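PDB 3LAG: cupin domain-containing protein from Rhodopseudomonas palustris, which is of unknown function but binds metal ions through a small cupin fold, nickel and calcium both being found with it. Local coordinates for residues 4-9 / 20-25; 39-44 / 87-92; 48-53 / 80-85. All coordinates share one frame; numbering follows the deposited sequence.

Contact 1. Residues 4-9 / 20-25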
loop_
_atom_site.group_PDB
_atom_site.type_symbol
_atom_site.label_atom_id
_atom_site.label_comp_id
_atom_site.label_asym_id
_atom_site.label_seq_id
_atom_site.Cartn_x
_atom_site.Cartn_y
_atom_site.Cartn_z
ATOM N N VAL B 4 -22.322 9.595 -7.635
ATOM C CA VAL B 4 -22.054 9.291 -6.245
ATOM C C VAL B 4 -20.656 9.802 -5.905
ATOM O O VAL B 4 -19.730 9.698 -6.712
ATOM C CB VAL B 4 -22.167 7.771 -6.002
ATOM C CG1 VAL B 4 -21.638 7.389 -4.618
ATOM C CG2 VAL B 4 -23.621 7.326 -6.186
ATOM N N ALA B 5 -20.490 10.375 -4.722
ATOM C CA ALA B 5 -19.168 10.811 -4.294
ATOM C C ALA B 5 -18.244 9.625 -4.016
ATOM O O ALA B 5 -18.660 8.622 -3.446
ATOM C CB ALA B 5 -19.277 11.702 -3.069
ATOM N N ALA B 6 -16.990 9.742 -4.435
ATOM C CA ALA B 6 -15.971 8.799 -3.999
ATOM C C ALA B 6 -15.779 8.975 -2.496
ATOM O O ALA B 6 -15.931 10.084 -1.976
ATOM C CB ALA B 6 -14.677 9.062 -4.728
ATOM N N LYS B 7 -15.430 7.896 -1.802
ATOM C CA LYS B 7 -15.140 7.962 -0.378
ATOM C C LYS B 7 -13.636 7.914 -0.167
ATOM O O LYS B 7 -12.924 7.175 -0.858
ATOM C CB LYS B 7 -15.788 6.779 0.337
ATOM C CG LYS B 7 -17.291 6.666 0.150
ATOM C CD LYS B 7 -17.804 5.347 0.729
ATOM C CE LYS B 7 -19.234 5.051 0.297
ATOM N NZ LYS B 7 -19.671 3.696 0.741
ATOM N N SER B 8 -13.152 8.691 0.797
ATOM C CA SER B 8 -11.737 8.653 1.155
ATOM C C SER B 8 -11.531 8.661 2.669
ATOM O O SER B 8 -12.298 9.279 3.398
ATOM C CB SER B 8 -10.977 9.822 0.521
ATOM O OG SER B 8 -11.452 11.053 1.023
ATOM N N GLU B 9 -10.497 7.957 3.121
ATOM C CA GLU B 9 -10.103 7.934 4.523
ATOM C C GLU B 9 -8.592 8.094 4.595
ATOM O O GLU B 9 -7.836 7.309 4.004
ATOM C CB GLU B 9 -10.496 6.622 5.198
ATOM C CG GLU B 9 -10.065 6.566 6.657
ATOM C CD GLU B 9 -9.662 5.169 7.130
ATOM O OE1 GLU B 9 -9.652 4.224 6.309
ATOM O OE2 GLU B 9 -9.342 5.023 8.332
ATOM N N THR B 20 -3.992 7.526 1.808
ATOM C CA THR B 20 -5.441 7.655 1.712
ATOM C C THR B 20 -6.050 6.426 1.075
ATOM O O THR B 20 -5.618 5.987 0.008
ATOM C CB THR B 20 -5.843 8.871 0.856
ATOM O OG1 THR B 20 -5.195 10.041 1.365
ATOM C CG2 THR B 20 -7.352 9.092 0.874
ATOM N N GLU B 21 -7.056 5.877 1.743
ATOM C CA GLU B 21 -7.857 4.801 1.186
ATOM C C GLU B 21 -9.012 5.388 0.387
ATOM O O GLU B 21 -9.811 6.166 0.917
ATOM C CB GLU B 21 -8.405 3.919 2.306
ATOM C CG GLU B 21 -9.286 2.789 1.828
ATOM C CD GLU B 21 -9.828 1.979 2.985
ATOM O OE1 GLU B 21 -9.620 2.393 4.147
ATOM O OE2 GLU B 21 -10.449 0.926 2.742
ATOM N N TRP B 22 -9.092 5.012 -0.888
ATOM C CA TRP B 22 -10.173 5.440 -1.768
ATOM C C TRP B 22 -11.127 4.290 -2.024
ATOM O O TRP B 22 -10.704 3.187 -2.360
ATOM C CB TRP B 22 -9.620 5.964 -3.104
ATOM C CG TRP B 22 -8.963 7.298 -2.958
ATOM C CD1 TRP B 22 -7.632 7.553 -2.760
ATOM C CD2 TRP B 22 -9.615 8.571 -2.962
ATOM N NE1 TRP B 22 -7.416 8.909 -2.646
ATOM C CE2 TRP B 22 -8.618 9.556 -2.776
ATOM C CE3 TRP B 22 -10.947 8.977 -3.114
ATOM C CZ2 TRP B 22 -8.912 10.916 -2.729
ATOM C CZ3 TRP B 22 -11.238 10.333 -3.072
ATOM C CH2 TRP B 22 -10.223 11.286 -2.883
ATOM N N ARG B 23 -12.416 4.558 -1.848
ATOM C CA ARG B 23 -13.461 3.590 -2.158
ATOM C C ARG B 23 -14.442 4.241 -3.108
ATOM O O ARG B 23 -15.046 5.270 -2.791
ATOM C CB ARG B 23 -14.176 3.134 -0.885
ATOM C CG ARG B 23 -13.322 2.240 -0.031
ATOM C CD ARG B 23 -14.044 1.782 1.230
ATOM N NE ARG B 23 -13.272 0.755 1.917
ATOM C CZ ARG B 23 -13.399 -0.550 1.706
ATOM N NH1 ARG B 23 -14.286 -1.016 0.836
ATOM N NH2 ARG B 23 -12.646 -1.399 2.384
ATOM N N LEU B 24 -14.589 3.645 -4.284
ATOM C CA LEU B 24 -15.492 4.171 -5.297
ATOM C C LEU B 24 -16.621 3.192 -5.554
ATOM O O LEU B 24 -16.429 2.157 -6.200
ATOM C CB LEU B 24 -14.754 4.465 -6.603
ATOM C CG LEU B 24 -14.113 5.846 -6.708
ATOM C CD1 LEU B 24 -12.910 5.967 -5.799
ATOM C CD2 LEU B 24 -13.729 6.108 -8.153
ATOM N N PRO B 25 -17.816 3.520 -5.050
ATOM C CA PRO B 25 -18.995 2.711 -5.380
ATOM C C PRO B 25 -19.284 2.756 -6.887
ATOM O O PRO B 25 -18.843 3.662 -7.582
ATOM C CB PRO B 25 -20.121 3.430 -4.630
ATOM C CG PRO B 25 -19.445 4.149 -3.521
ATOM C CD PRO B 25 -18.130 4.591 -4.087
#
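Lys7 and Arg23 exchange a reciprocal pair of backbone hydrogen bonds: Lys7 N reaches Arg23 O at 2.8 Å, and Arg23 N answers on Lys7 O. Two residues on, Glu9 and Glu21 do the same, Glu9 N giving to Glu21 O and Glu21 N to Glu9 O. Between them stands the non-hydrogen-bonded pair Ser8 and Trp22, where the carbonyls already engaged by amides gain a second, weaker partner. Ser8 CA approaches Glu21 O to 3.2 Å, and Trp22 CA points its hydrogen at Lys7 O in a similar CA-H...O contact. The backbone of Trp22 is bonded instead to Phe89 of strand 87-94, while Ala6 turns to Ala29 of strand 28-34.

This is the N-terminal antiparallel hairpin of the cupin beta barrel, and its two faces differ in character. On the one bearing Ser8 and Trp22, Ser8 CB sits over the indole in a CH-pi contact, 3.6 Å from the centroid of the six-membered ring and 10° off its normal. Thr20 CG2 lies over the same face of the indole, above its NE1 side. Ala6 CB meets the ring edge near Trp22 CZ3 and also touches Leu24 CD1 at 3.7 Å. On the opposite face the polar groups pair up. Arg23 NE donates to Glu21 OE2 at 2.9 Å, meeting it from 53° above the carboxylate plane, but a second Glu21 conformer makes this bond doubtful. Arg23 NH1 has a further salt-bridge partner in Glu86, and Glu9 OE2 pairs with Arg67 of the second subunit. The close Glu9 OE1 and Glu21 OE1 approach is doubtful for the same reason. Beyond this polar group, Lys7, extended past CG, brings CE to 3.9 Å from Pro25 CG, which Val4 CG1 also touches.

Contact 2. Residues 39-44 / 87-92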
loop_
_atom_site.group_PDB
_atom_site.type_symbol
_atom_site.label_atom_id
_atom_site.label_comp_id
_atom_site.label_asym_id
_atom_site.label_seq_id
_atom_site.Cartn_x
_atom_site.Cartn_y
_atom_site.Cartn_z
ATOM N N TYR B 39 3.349 9.934 -6.172
ATOM C CA TYR B 39 2.581 8.985 -5.393
ATOM C C TYR B 39 2.684 7.563 -5.902
ATOM O O TYR B 39 3.250 7.297 -6.972
ATOM C CB TYR B 39 1.117 9.426 -5.252
ATOM C CG TYR B 39 0.305 9.486 -6.522
ATOM C CD1 TYR B 39 -0.574 8.460 -6.856
ATOM C CD2 TYR B 39 0.386 10.578 -7.373
ATOM C CE1 TYR B 39 -1.337 8.518 -7.996
ATOM C CE2 TYR B 39 -0.377 10.643 -8.522
ATOM C CZ TYR B 39 -1.231 9.611 -8.827
ATOM O OH TYR B 39 -1.999 9.686 -9.966
ATOM N N VAL B 40 2.158 6.658 -5.089
ATOM C CA VAL B 40 2.077 5.244 -5.391
ATOM C C VAL B 40 0.626 4.821 -5.205
ATOM O O VAL B 40 -0.030 5.224 -4.242
ATOM C CB VAL B 40 2.966 4.426 -4.424
ATOM C CG1 VAL B 40 2.751 2.911 -4.587
ATOM C CG2 VAL B 40 4.437 4.795 -4.594
ATOM N N VAL B 41 0.132 4.029 -6.148
ATOM C CA VAL B 41 -1.186 3.425 -6.041
ATOM C C VAL B 41 -1.024 1.959 -5.677
ATOM O O VAL B 41 -0.248 1.236 -6.312
ATOM C CB VAL B 41 -1.942 3.524 -7.386
ATOM C CG1 VAL B 41 -3.306 2.844 -7.309
ATOM C CG2 VAL B 41 -2.076 4.982 -7.805
ATOM N N VAL B 42 -1.759 1.528 -4.655
ATOM C CA VAL B 42 -1.816 0.117 -4.284
ATOM C C VAL B 42 -3.249 -0.350 -4.430
ATOM O O VAL B 42 -4.095 -0.058 -3.573
ATOM C CB VAL B 42 -1.349 -0.134 -2.838
ATOM C CG1 VAL B 42 -1.379 -1.627 -2.539
ATOM C CG2 VAL B 42 0.055 0.425 -2.631
ATOM N N PRO B 43 -3.546 -1.064 -5.526
ATOM C CA PRO B 43 -4.904 -1.583 -5.655
ATOM C C PRO B 43 -5.161 -2.664 -4.626
ATOM O O PRO B 43 -4.330 -3.556 -4.406
ATOM C CB PRO B 43 -4.913 -2.182 -7.067
ATOM C CG PRO B 43 -3.788 -1.469 -7.790
ATOM C CD PRO B 43 -2.737 -1.322 -6.727
HETATM N N MSE B 44 -6.317 -2.577 -3.990
HETATM C CA MSE B 44 -6.706 -3.567 -2.995
HETATM C C MSE B 44 -7.658 -4.613 -3.569
HETATM O O MSE B 44 -7.998 -5.592 -2.907
HETATM C CB MSE B 44 -7.356 -2.884 -1.793
HETATM C CG MSE B 44 -6.455 -1.877 -1.072
HETATM SE SE MSE B 44 -4.748 -2.613 -0.462
HETATM C CE MSE B 44 -5.411 -4.127 0.542
ATOM N N ILE B 87 -14.571 -0.167 -6.379
ATOM C CA ILE B 87 -13.143 -0.020 -6.623
ATOM C C ILE B 87 -12.482 0.449 -5.333
ATOM O O ILE B 87 -12.999 1.346 -4.672
ATOM C CB ILE B 87 -12.901 0.999 -7.764
ATOM C CG1 ILE B 87 -13.278 0.367 -9.111
ATOM C CG2 ILE B 87 -11.462 1.499 -7.751
ATOM C CD1 ILE B 87 -13.244 1.348 -10.269
ATOM N N VAL B 88 -11.364 -0.171 -4.959
ATOM C CA VAL B 88 -10.674 0.180 -3.724
ATOM C C VAL B 88 -9.178 0.204 -3.960
ATOM O O VAL B 88 -8.599 -0.740 -4.483
ATOM C CB VAL B 88 -10.965 -0.822 -2.599
ATOM C CG1 VAL B 88 -10.360 -0.323 -1.292
ATOM C CG2 VAL B 88 -12.473 -1.048 -2.451
ATOM N N PHE B 89 -8.548 1.308 -3.574
ATOM C CA PHE B 89 -7.104 1.419 -3.670
ATOM C C PHE B 89 -6.598 2.384 -2.620
ATOM O O PHE B 89 -7.336 3.261 -2.165
ATOM C CB PHE B 89 -6.652 1.868 -5.068
ATOM C CG PHE B 89 -7.218 3.188 -5.501
ATOM C CD1 PHE B 89 -6.508 4.366 -5.320
ATOM C CD2 PHE B 89 -8.443 3.248 -6.145
ATOM C CE1 PHE B 89 -7.031 5.583 -5.737
ATOM C CE2 PHE B 89 -8.968 4.467 -6.563
ATOM C CZ PHE B 89 -8.254 5.630 -6.359
ATOM N N LEU B 90 -5.346 2.200 -2.227
ATOM C CA LEU B 90 -4.652 3.162 -1.392
ATOM C C LEU B 90 -3.761 4.017 -2.273
ATOM O O LEU B 90 -3.174 3.546 -3.250
ATOM C CB LEU B 90 -3.833 2.471 -0.289
ATOM C CG LEU B 90 -4.593 2.139 1.005
ATOM C CD1 LEU B 90 -5.821 1.284 0.771
ATOM C CD2 LEU B 90 -3.660 1.475 2.013
ATOM N N GLU B 91 -3.702 5.294 -1.942
ATOM C CA GLU B 91 -2.808 6.211 -2.605
ATOM C C GLU B 91 -1.842 6.763 -1.575
ATOM O O GLU B 91 -2.247 7.300 -0.538
ATOM C CB GLU B 91 -3.612 7.332 -3.210
ATOM C CG GLU B 91 -3.025 7.835 -4.485
ATOM C CD GLU B 91 -4.047 8.534 -5.324
ATOM O OE1 GLU B 91 -4.464 7.966 -6.359
ATOM O OE2 GLU B 91 -4.439 9.643 -4.926
ATOM N N ILE B 92 -0.559 6.627 -1.880
ATOM C CA ILE B 92 0.506 7.000 -0.967
ATOM C C ILE B 92 1.264 8.174 -1.580
ATOM O O ILE B 92 1.942 8.018 -2.592
ATOM C CB ILE B 92 1.453 5.804 -0.704
ATOM C CG1 ILE B 92 0.670 4.610 -0.135
ATOM C CG2 ILE B 92 2.567 6.201 0.248
ATOM C CD1 ILE B 92 0.190 3.612 -1.170
#
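Tyr39 meets Glu91 where strand 39-43 begins beside the later part of the antiparallel strand 87-94, in a wall of the cupin beta barrel. Tyr39 CB already points toward the second strand, and CG lies between the backbone N and the carbonyl carbon (chi1 65°); Tyr39 CD1 comes to 3.5 Å from Glu91 CG. Glu91 OE1 lies close to Tyr39 CE1, its carboxylate turned 53° from the ring plane. This is metal-site territory: Tyr39 stacks on His35, a nickel ligand, and the side chain of Glu91 lies about 4 Å from the nickel ion.

Val40 then trades backbone bonds with Ile92, Ile92 N reaching Val40 O at 2.8 Å. The side chain of Val41 points to the face bearing Glu91 and Phe89, where Val41 CG1 packs 4.1 Å from Phe89 CD1. Val42 repeats the reciprocal bonding with Leu90; the Val42 N bond to Leu90 O is nearly straight, at 174°. These two side chains lie on the other face, against Met44 and Val42, respectively, of the second subunit. Pro43, which has no amide hydrogen to give, falls in a non-hydrogen-bonded pair with Phe89, and Phe89 CB packs 3.9 Å from Pro43 CA. At the end of the strand the selenomethionine Met44 donates from its backbone N to Val88 O, while Met44 CG rests 3.7 Å from Leu90 CD1.

Contact 3. Residues 48-53 / 80-85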
loop_
_atom_site.group_PDB
_atom_site.type_symbol
_atom_site.label_atom_id
_atom_site.label_comp_id
_atom_site.label_asym_id
_atom_site.label_seq_id
_atom_site.Cartn_x
_atom_site.Cartn_y
_atom_site.Cartn_z
ATOM N N GLU B 48 -11.575 -2.124 -12.819
ATOM C CA GLU B 48 -11.460 -1.351 -14.043
ATOM C C GLU B 48 -11.919 0.056 -13.717
ATOM O O GLU B 48 -13.104 0.317 -13.519
ATOM C CB GLU B 48 -12.287 -1.972 -15.165
ATOM C CG GLU B 48 -11.923 -3.416 -15.426
ATOM C CD GLU B 48 -12.723 -4.011 -16.553
ATOM O OE1 GLU B 48 -13.819 -4.553 -16.287
ATOM O OE2 GLU B 48 -12.256 -3.933 -17.703
HETATM N N MSE B 49 -10.937 0.945 -13.618
HETATM C CA MSE B 49 -11.117 2.316 -13.141
HETATM C C MSE B 49 -11.109 3.315 -14.291
HETATM O O MSE B 49 -10.105 3.442 -14.999
HETATM C CB MSE B 49 -9.983 2.641 -12.150
HETATM C CG MSE B 49 -10.110 3.961 -11.409
HETATM SE SE MSE B 49 -8.623 4.258 -10.181
HETATM C CE MSE B 49 -7.283 4.625 -11.555
ATOM N N THR B 50 -12.215 4.033 -14.469
ATOM C CA THR B 50 -12.298 5.021 -15.530
ATOM C C THR B 50 -11.480 6.260 -15.165
ATOM O O THR B 50 -11.621 6.820 -14.074
ATOM C CB THR B 50 -13.758 5.388 -15.803
ATOM O OG1 THR B 50 -14.452 4.217 -16.253
ATOM C CG2 THR B 50 -13.855 6.470 -16.863
ATOM N N ILE B 51 -10.602 6.669 -16.081
ATOM C CA ILE B 51 -9.812 7.877 -15.911
ATOM C C ILE B 51 -10.222 8.854 -16.996
ATOM O O ILE B 51 -10.178 8.513 -18.184
ATOM C CB ILE B 51 -8.301 7.598 -16.055
ATOM C CG1 ILE B 51 -7.871 6.521 -15.051
ATOM C CG2 ILE B 51 -7.509 8.891 -15.880
ATOM C CD1 ILE B 51 -6.391 6.179 -15.088
ATOM N N VAL B 52 -10.654 10.047 -16.594
ATOM C CA VAL B 52 -11.046 11.078 -17.547
ATOM C C VAL B 52 -9.939 12.116 -17.614
ATOM O O VAL B 52 -9.598 12.757 -16.610
ATOM C CB VAL B 52 -12.360 11.770 -17.164
ATOM C CG1 VAL B 52 -12.821 12.693 -18.307
ATOM C CG2 VAL B 52 -13.432 10.740 -16.819
ATOM N N ALA B 53 -9.342 12.232 -18.797
ATOM C CA ALA B 53 -8.248 13.162 -19.025
ATOM C C ALA B 53 -8.811 14.573 -19.143
ATOM O O ALA B 53 -10.015 14.748 -19.327
ATOM C CB ALA B 53 -7.494 12.776 -20.295
ATOM N N ARG B 80 -13.340 7.603 -12.079
ATOM C CA ARG B 80 -14.725 7.192 -11.931
ATOM C C ARG B 80 -14.873 5.691 -11.924
ATOM O O ARG B 80 -14.011 4.964 -12.421
ATOM C CB ARG B 80 -15.552 7.744 -13.084
ATOM C CG ARG B 80 -15.321 9.220 -13.320
ATOM C CD ARG B 80 -16.160 9.739 -14.463
ATOM N NE ARG B 80 -17.587 9.757 -14.161
ATOM C CZ ARG B 80 -18.244 10.806 -13.670
ATOM N NH1 ARG B 80 -19.548 10.729 -13.443
ATOM N NH2 ARG B 80 -17.604 11.934 -13.401
ATOM N N ASN B 81 -15.992 5.230 -11.381
ATOM C CA ASN B 81 -16.323 3.824 -11.430
ATOM C C ASN B 81 -17.566 3.585 -12.279
ATOM O O ASN B 81 -18.691 3.852 -11.840
ATOM C CB ASN B 81 -16.517 3.276 -10.025
ATOM C CG ASN B 81 -16.671 1.778 -10.010
ATOM O OD1 ASN B 81 -16.650 1.123 -11.061
ATOM N ND2 ASN B 81 -16.812 1.218 -8.814
ATOM N N GLU B 82 -17.347 3.108 -13.504
ATOM C CA GLU B 82 -18.447 2.773 -14.402
ATOM C C GLU B 82 -18.680 1.263 -14.440
ATOM O O GLU B 82 -19.438 0.763 -15.274
ATOM C CB GLU B 82 -18.190 3.312 -15.812
ATOM C CG GLU B 82 -17.819 4.796 -15.869
ATOM C CD GLU B 82 -18.923 5.725 -15.406
ATOM O OE1 GLU B 82 -20.077 5.268 -15.275
ATOM O OE2 GLU B 82 -18.639 6.924 -15.177
ATOM N N SER B 83 -18.019 0.546 -13.534
ATOM C CA SER B 83 -18.162 -0.896 -13.432
ATOM C C SER B 83 -19.237 -1.243 -12.410
ATOM O O SER B 83 -19.840 -0.355 -11.790
ATOM C CB SER B 83 -16.828 -1.544 -13.033
ATOM O OG SER B 83 -16.606 -1.518 -11.625
ATOM N N THR B 84 -19.480 -2.536 -12.228
ATOM C CA THR B 84 -20.491 -2.991 -11.280
ATOM C C THR B 84 -19.924 -3.300 -9.898
ATOM O O THR B 84 -20.682 -3.593 -8.976
ATOM C CB THR B 84 -21.217 -4.250 -11.791
ATOM O OG1 THR B 84 -20.325 -5.371 -11.734
ATOM C CG2 THR B 84 -21.683 -4.044 -13.220
ATOM N N ALA B 85 -18.600 -3.228 -9.766
ATOM C CA ALA B 85 -17.903 -3.607 -8.535
ATOM C C ALA B 85 -17.266 -2.396 -7.864
ATOM O O ALA B 85 -16.733 -1.514 -8.533
ATOM C CB ALA B 85 -16.837 -4.640 -8.841
HETATM O O HOH W 1 -15.022 1.957 -14.645
HETATM O O HOH W 2 -14.099 -2.652 -11.091
#
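The guanidinium of Arg80 has Glu82 OE2 at its edge, in its plane; lower on the same side chain, Arg80 CD packs 3.7 Å from Val52 CG2 across the contact. At that edge Arg80 NE forms a salt bridge of 3.2 Å to Glu82 OE2, while NH2 pairs with Asp78. The amide of Asn81 is used at both ends: ND2 donates to Ala85 O at 2.7 Å, close to the amide plane. Its OD1 takes two donors, Ser83 N, tilted from the carbonyl plane, in an Asx turn and Ser83 OG on an in-plane lone pair. Ser83 OG in turn accepts from Ala85 N in an ST turn, which ties the loop to itself.

Backbone bonds join Thr50 and Arg80 reciprocally, the shorter being Arg80 N to Thr50 O at 2.7 Å. Beyond this pair, water takes over. One water bridges Glu48 O, Thr50 OG1 and Glu82 N, and a second spans Glu48 N and Ser83 OG, while Thr50 OG1 also touches Glu82 CG at 3.4 Å. The pairing thus passes from direct to water-mediated as the loop departs from strand 47-52, which runs between strands 58-63 and 76-80, with Met49 reaching Ile87 and Phe89 of strand 87-94.

How the contacts relate
From the N terminus, contact 1 comes first and closes a short loop, the hairpin of strands 4-13 and 17-24, before the others open. Contact 2 opens at strand 39-43 and closes only when the chain returns at 87-92; contact 3, opening at 48-53 and closing at 80-85, is nested within that long loop. All three reach one sheet. Strand 17-24 of contact 1 lies beside strand 87-94 of contact 2, and Leu24 O accepts from Asn81 ND2 of contact 3. Ile87 CD1 packs on Met49 and Asn81, so contacts 2 and 3 meet as well. Early hairpin, metal-proximal wall and late loop are thereby joined.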